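Local atomic coordinates of LAIR1 ecotodomain from MGD21 antibody (Homo sapiens, PDB entry 7JZK), a protein that serves as a collagen-receptor-derived immunoglobulin domain inserted into an antibody, where it binds the variable V2 domain of a Plasmodium RIFIN. Residues I16-V30 / S55-N69. Numbering follows the deposited sequence.
Sequences IPLGSHVTFVCRGPV and SPSESEARFRIDSVN
Val25 sits among three charged side chains, Arg27, Glu60 and Arg62, on the outer face of this strand pair: its CG1 lies 3.4 Å from Glu60 OE2 and over the centre of the Arg27 guanidinium face, while its CG2 meets the edge of the Arg62 guanidinium, 3.6 Å from NE. Glu60 reaches back over the valine because its CG stands between the backbone N and the carbonyl carbon (chi1 79°) and the chain then runs out straight. OE2 faces Arg27 NE in a long 3.8 Å bridge, and OE1 lies above one face of the Arg62 guanidinium, so charge alone links them. Arg27 also bonds Ser9 and Arg62 pairs with Glu11, both on the neighbouring strand 7-11. The backbones of 22-28 and 58-65 run antiparallel as central strands of one sheet of the immunoglobulin sandwich; Val22–Ile65, Phe24–Phe63, Cys26–Ala61 and Gly28–Ser59 are hydrogen-bonded pairs, and Thr23–Arg64, Val25–Arg62 and Arg27–Glu60 between them are non-hydrogen-bonded. On the inner face Cys26, disulfide-bonded to Cys78 of the opposite sheet, brings SG to 3.7 Å from Phe63 CE1, obliquely to the ring. Phe63 and Ile65 also pack on Phe79 of the RIFIN chain. Past the end of strand 58-65, Val68 CG1 meets Val22 CG1 at 3.7 Å, the side chains crossing at about a right angle. At the other end Ser59 OG donates to Pro29 O, a 2.6 Å bond tilted from the carbonyl plane.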
loop_
_atom_site.group_PDB
_atom_site.type_symbol
_atom_site.label_atom_id
_atom_site.label_comp_id
_atom_site.label_asym_id
_atom_site.label_seq_id
_atom_site.Cartn_x
_atom_site.Cartn_y
_atom_site.Cartn_z
ATOM N N ILE A 16 4.218 22.710 -11.844
ATOM C CA ILE A 16 3.481 22.080 -12.929
ATOM C C ILE A 16 2.137 22.767 -13.030
ATOM O O ILE A 16 1.448 22.923 -12.016
ATOM C CB ILE A 16 3.309 20.565 -12.703
ATOM C CG1 ILE A 16 4.692 19.900 -12.543
ATOM C CG2 ILE A 16 2.478 19.939 -13.825
ATOM C CD1 ILE A 16 5.638 20.081 -13.734
ATOM N N PRO A 17 1.726 23.235 -14.210
ATOM C CA PRO A 17 0.363 23.750 -14.354
ATOM C C PRO A 17 -0.650 22.636 -14.173
ATOM O O PRO A 17 -0.422 21.488 -14.576
ATOM C CB PRO A 17 0.330 24.299 -15.780
ATOM C CG PRO A 17 1.411 23.523 -16.498
ATOM C CD PRO A 17 2.476 23.280 -15.475
ATOM N N LEU A 18 -1.792 22.997 -13.598
ATOM C CA LEU A 18 -2.878 22.051 -13.411
ATOM C C LEU A 18 -3.181 21.359 -14.726
ATOM O O LEU A 18 -3.317 22.010 -15.766
ATOM C CB LEU A 18 -4.123 22.786 -12.893
ATOM C CG LEU A 18 -5.330 21.966 -12.396
ATOM C CD1 LEU A 18 -4.980 21.167 -11.143
ATOM C CD2 LEU A 18 -6.560 22.849 -12.133
ATOM N N GLY A 19 -3.228 20.033 -14.686
ATOM C CA GLY A 19 -3.559 19.225 -15.832
ATOM C C GLY A 19 -2.366 18.719 -16.606
ATOM O O GLY A 19 -2.514 17.768 -17.379
ATOM N N SER A 20 -1.185 19.307 -16.401
ATOM C CA SER A 20 0.011 18.914 -17.134
ATOM C C SER A 20 0.689 17.731 -16.451
ATOM O O SER A 20 0.294 17.296 -15.366
ATOM C CB SER A 20 0.971 20.097 -17.270
ATOM O OG SER A 20 1.929 19.877 -18.298
ATOM N N HIS A 21 1.718 17.202 -17.112
ATOM C CA HIS A 21 2.451 16.013 -16.693
ATOM C C HIS A 21 3.640 16.395 -15.821
ATOM O O HIS A 21 4.076 17.547 -15.803
ATOM C CB HIS A 21 2.904 15.217 -17.924
ATOM C CG HIS A 21 3.900 15.941 -18.777
ATOM N ND1 HIS A 21 3.523 16.824 -19.769
ATOM C CD2 HIS A 21 5.256 15.900 -18.807
ATOM C CE1 HIS A 21 4.603 17.306 -20.361
ATOM N NE2 HIS A 21 5.666 16.762 -19.796
ATOM N N VAL A 22 4.139 15.415 -15.061
ATOM C CA VAL A 22 5.379 15.549 -14.300
ATOM C C VAL A 22 5.974 14.161 -14.129
ATOM O O VAL A 22 5.253 13.167 -14.112
ATOM C CB VAL A 22 5.148 16.234 -12.930
ATOM C CG1 VAL A 22 4.420 15.310 -11.975
ATOM C CG2 VAL A 22 6.473 16.658 -12.306
ATOM N N THR A 23 7.305 14.081 -14.066
ATOM C CA THR A 23 7.977 12.807 -13.832
ATOM C C THR A 23 9.024 12.942 -12.732
ATOM O O THR A 23 9.928 13.782 -12.823
ATOM C CB THR A 23 8.640 12.277 -15.106
ATOM O OG1 THR A 23 7.733 12.412 -16.209
ATOM C CG2 THR A 23 8.998 10.804 -14.927
ATOM N N PHE A 24 8.919 12.090 -11.714
ATOM C CA PHE A 24 9.918 12.008 -10.660
ATOM C C PHE A 24 10.934 10.958 -11.061
ATOM O O PHE A 24 10.568 9.814 -11.345
ATOM C CB PHE A 24 9.270 11.630 -9.323
ATOM C CG PHE A 24 8.287 12.639 -8.830
ATOM C CD1 PHE A 24 6.941 12.477 -9.065
ATOM C CD2 PHE A 24 8.718 13.774 -8.181
ATOM C CE1 PHE A 24 6.032 13.416 -8.642
ATOM C CE2 PHE A 24 7.820 14.713 -7.740
ATOM C CZ PHE A 24 6.470 14.538 -7.980
ATOM N N VAL A 25 12.203 11.348 -11.056
ATOM C CA VAL A 25 13.332 10.497 -11.421
ATOM C C VAL A 25 14.135 10.224 -10.160
ATOM O O VAL A 25 14.629 11.157 -9.508
ATOM C CB VAL A 25 14.214 11.142 -12.504
ATOM C CG1 VAL A 25 15.283 10.159 -12.973
ATOM C CG2 VAL A 25 13.362 11.634 -13.676
ATOM N N CYS A 26 14.212 8.951 -9.800
ATOM C CA CYS A 26 14.951 8.480 -8.644
ATOM C C CYS A 26 16.248 7.845 -9.118
ATOM O O CYS A 26 16.229 6.965 -9.987
ATOM C CB CYS A 26 14.121 7.465 -7.865
ATOM S SG CYS A 26 12.672 8.151 -7.104
ATOM N N ARG A 27 17.368 8.304 -8.575
ATOM C CA ARG A 27 18.675 7.805 -8.980
ATOM C C ARG A 27 19.422 7.236 -7.793
ATOM O O ARG A 27 19.434 7.829 -6.708
ATOM C CB ARG A 27 19.500 8.879 -9.665
ATOM C CG ARG A 27 19.079 9.064 -11.106
ATOM C CD ARG A 27 20.034 9.953 -11.851
ATOM N NE ARG A 27 19.353 10.922 -12.713
ATOM C CZ ARG A 27 18.659 11.978 -12.295
ATOM N NH1 ARG A 27 18.094 12.786 -13.186
ATOM N NH2 ARG A 27 18.507 12.227 -10.997
ATOM N N GLY A 28 20.019 6.069 -8.027
ATOM C CA GLY A 28 20.856 5.399 -7.066
ATOM C C GLY A 28 22.022 4.678 -7.734
ATOM O O GLY A 28 22.415 4.971 -8.880
ATOM N N PRO A 29 22.622 3.745 -6.999
ATOM C CA PRO A 29 23.761 2.984 -7.519
ATOM C C PRO A 29 23.280 1.892 -8.468
ATOM O O PRO A 29 22.080 1.697 -8.667
ATOM C CB PRO A 29 24.382 2.389 -6.250
ATOM C CG PRO A 29 23.178 2.178 -5.343
ATOM C CD PRO A 29 22.266 3.347 -5.629
ATOM N N VAL A 30 24.241 1.201 -9.096
ATOM C CA VAL A 30 23.922 0.088 -9.986
ATOM C C VAL A 30 23.428 -1.087 -9.170
ATOM O O VAL A 30 23.905 -1.335 -8.058
ATOM C CB VAL A 30 25.142 -0.287 -10.848
ATOM C CG1 VAL A 30 25.059 -1.744 -11.340
ATOM C CG2 VAL A 30 25.265 0.662 -12.037
ATOM N N SER A 55 24.300 4.161 -16.588
ATOM C CA SER A 55 25.754 4.198 -16.612
ATOM C C SER A 55 26.280 3.083 -15.733
ATOM O O SER A 55 25.528 2.497 -14.950
ATOM C CB SER A 55 26.277 5.560 -16.134
ATOM O OG SER A 55 25.510 6.602 -16.706
ATOM N N PRO A 56 27.565 2.722 -15.868
ATOM C CA PRO A 56 28.112 1.628 -15.039
ATOM C C PRO A 56 28.051 1.884 -13.544
ATOM O O PRO A 56 28.304 0.944 -12.774
ATOM C CB PRO A 56 29.570 1.506 -15.515
ATOM C CG PRO A 56 29.856 2.775 -16.246
ATOM C CD PRO A 56 28.562 3.245 -16.819
ATOM N N SER A 57 27.753 3.114 -13.099
ATOM C CA SER A 57 27.605 3.369 -11.672
ATOM C C SER A 57 26.285 4.023 -11.263
ATOM O O SER A 57 26.076 4.220 -10.061
ATOM C CB SER A 57 28.765 4.246 -11.168
ATOM O OG SER A 57 28.748 5.513 -11.799
ATOM N N GLU A 58 25.369 4.314 -12.197
ATOM C CA GLU A 58 24.147 5.038 -11.852
ATOM C C GLU A 58 22.928 4.443 -12.546
ATOM O O GLU A 58 22.892 4.330 -13.775
ATOM C CB GLU A 58 24.286 6.521 -12.200
ATOM C CG GLU A 58 25.187 7.215 -11.199
ATOM C CD GLU A 58 25.034 8.717 -11.154
ATOM O OE1 GLU A 58 24.072 9.249 -11.760
ATOM O OE2 GLU A 58 25.899 9.359 -10.514
ATOM N N SER A 59 21.911 4.093 -11.739
ATOM C CA SER A 59 20.652 3.555 -12.246
ATOM C C SER A 59 19.510 4.432 -11.783
ATOM O O SER A 59 19.610 5.139 -10.772
ATOM C CB SER A 59 20.378 2.095 -11.805
ATOM O OG SER A 59 20.174 1.978 -10.408
ATOM N N GLU A 60 18.418 4.373 -12.530
ATOM C CA GLU A 60 17.322 5.268 -12.251
ATOM C C GLU A 60 16.006 4.545 -12.449
ATOM O O GLU A 60 15.938 3.466 -13.042
ATOM C CB GLU A 60 17.375 6.510 -13.144
ATOM C CG GLU A 60 16.863 6.257 -14.541
ATOM C CD GLU A 60 16.747 7.528 -15.364
ATOM O OE1 GLU A 60 15.955 7.545 -16.337
ATOM O OE2 GLU A 60 17.439 8.514 -15.026
ATOM N N ALA A 61 14.964 5.164 -11.909
ATOM C CA ALA A 61 13.596 4.706 -12.059
ATOM C C ALA A 61 12.730 5.944 -12.175
ATOM O O ALA A 61 13.009 6.968 -11.540
ATOM C CB ALA A 61 13.139 3.841 -10.888
ATOM N N ARG A 62 11.680 5.847 -12.981
ATOM C CA ARG A 62 10.848 6.993 -13.295
ATOM C C ARG A 62 9.414 6.720 -12.855
ATOM O O ARG A 62 8.871 5.644 -13.130
ATOM C CB ARG A 62 10.910 7.247 -14.799
ATOM C CG ARG A 62 12.328 7.508 -15.247
ATOM C CD ARG A 62 12.422 8.113 -16.624
ATOM N NE ARG A 62 13.090 9.393 -16.471
ATOM C CZ ARG A 62 13.750 10.025 -17.424
ATOM N NH1 ARG A 62 13.848 9.495 -18.639
ATOM N NH2 ARG A 62 14.320 11.193 -17.150
ATOM N N PHE A 63 8.798 7.698 -12.187
ATOM C CA PHE A 63 7.394 7.632 -11.772
ATOM C C PHE A 63 6.714 8.835 -12.401
ATOM O O PHE A 63 7.043 9.973 -12.056
ATOM C CB PHE A 63 7.245 7.673 -10.246
ATOM C CG PHE A 63 8.075 6.646 -9.515
ATOM C CD1 PHE A 63 9.427 6.870 -9.264
ATOM C CD2 PHE A 63 7.506 5.467 -9.059
ATOM C CE1 PHE A 63 10.182 5.939 -8.601
ATOM C CE2 PHE A 63 8.272 4.534 -8.389
ATOM C CZ PHE A 63 9.611 4.779 -8.163
ATOM N N ARG A 64 5.783 8.606 -13.322
ATOM C CA ARG A 64 5.247 9.704 -14.112
ATOM C C ARG A 64 3.752 9.882 -13.859
ATOM O O ARG A 64 2.981 8.924 -13.955
ATOM C CB ARG A 64 5.489 9.446 -15.594
ATOM C CG ARG A 64 4.576 10.275 -16.482
ATOM C CD ARG A 64 4.584 9.771 -17.932
ATOM N NE ARG A 64 3.609 10.540 -18.692
ATOM C CZ ARG A 64 3.917 11.589 -19.447
ATOM N NH1 ARG A 64 2.957 12.243 -20.086
ATOM N NH2 ARG A 64 5.186 11.978 -19.576
ATOM N N ILE A 65 3.344 11.115 -13.573
ATOM C CA ILE A 65 1.939 11.485 -13.479
ATOM C C ILE A 65 1.567 12.221 -14.761
ATOM O O ILE A 65 2.122 13.290 -15.048
ATOM C CB ILE A 65 1.664 12.362 -12.242
ATOM C CG1 ILE A 65 2.007 11.629 -10.944
ATOM C CG2 ILE A 65 0.202 12.813 -12.230
ATOM C CD1 ILE A 65 1.880 12.522 -9.726
ATOM N N ASP A 66 0.624 11.656 -15.529
ATOM C CA ASP A 66 0.254 12.254 -16.808
ATOM C C ASP A 66 -0.469 13.577 -16.613
ATOM O O ASP A 66 -0.211 14.545 -17.333
ATOM C CB ASP A 66 -0.620 11.302 -17.620
ATOM C CG ASP A 66 0.096 10.006 -17.985
ATOM O OD1 ASP A 66 1.246 10.064 -18.484
ATOM O OD2 ASP A 66 -0.502 8.921 -17.796
ATOM N N SER A 67 -1.394 13.644 -15.668
ATOM C CA SER A 67 -2.149 14.874 -15.477
ATOM C C SER A 67 -2.312 15.103 -13.985
ATOM O O SER A 67 -3.057 14.377 -13.322
ATOM C CB SER A 67 -3.503 14.795 -16.186
ATOM O OG SER A 67 -4.161 16.056 -16.200
ATOM N N VAL A 68 -1.622 16.101 -13.466
ATOM C CA VAL A 68 -1.637 16.370 -12.036
ATOM C C VAL A 68 -2.903 17.124 -11.663
ATOM O O VAL A 68 -3.470 17.877 -12.465
ATOM C CB VAL A 68 -0.386 17.152 -11.596
ATOM C CG1 VAL A 68 0.870 16.445 -12.071
ATOM C CG2 VAL A 68 -0.456 18.584 -12.098
ATOM N N ASN A 69 -3.362 16.904 -10.441
ATOM C CA ASN A 69 -4.397 17.733 -9.837
ATOM C C ASN A 69 -3.847 18.263 -8.521
ATOM O O ASN A 69 -2.700 17.968 -8.146
ATOM C CB ASN A 69 -5.716 16.976 -9.640
ATOM C CG ASN A 69 -5.551 15.677 -8.885
ATOM O OD1 ASN A 69 -5.087 15.654 -7.739
ATOM N ND2 ASN A 69 -5.949 14.580 -9.518
#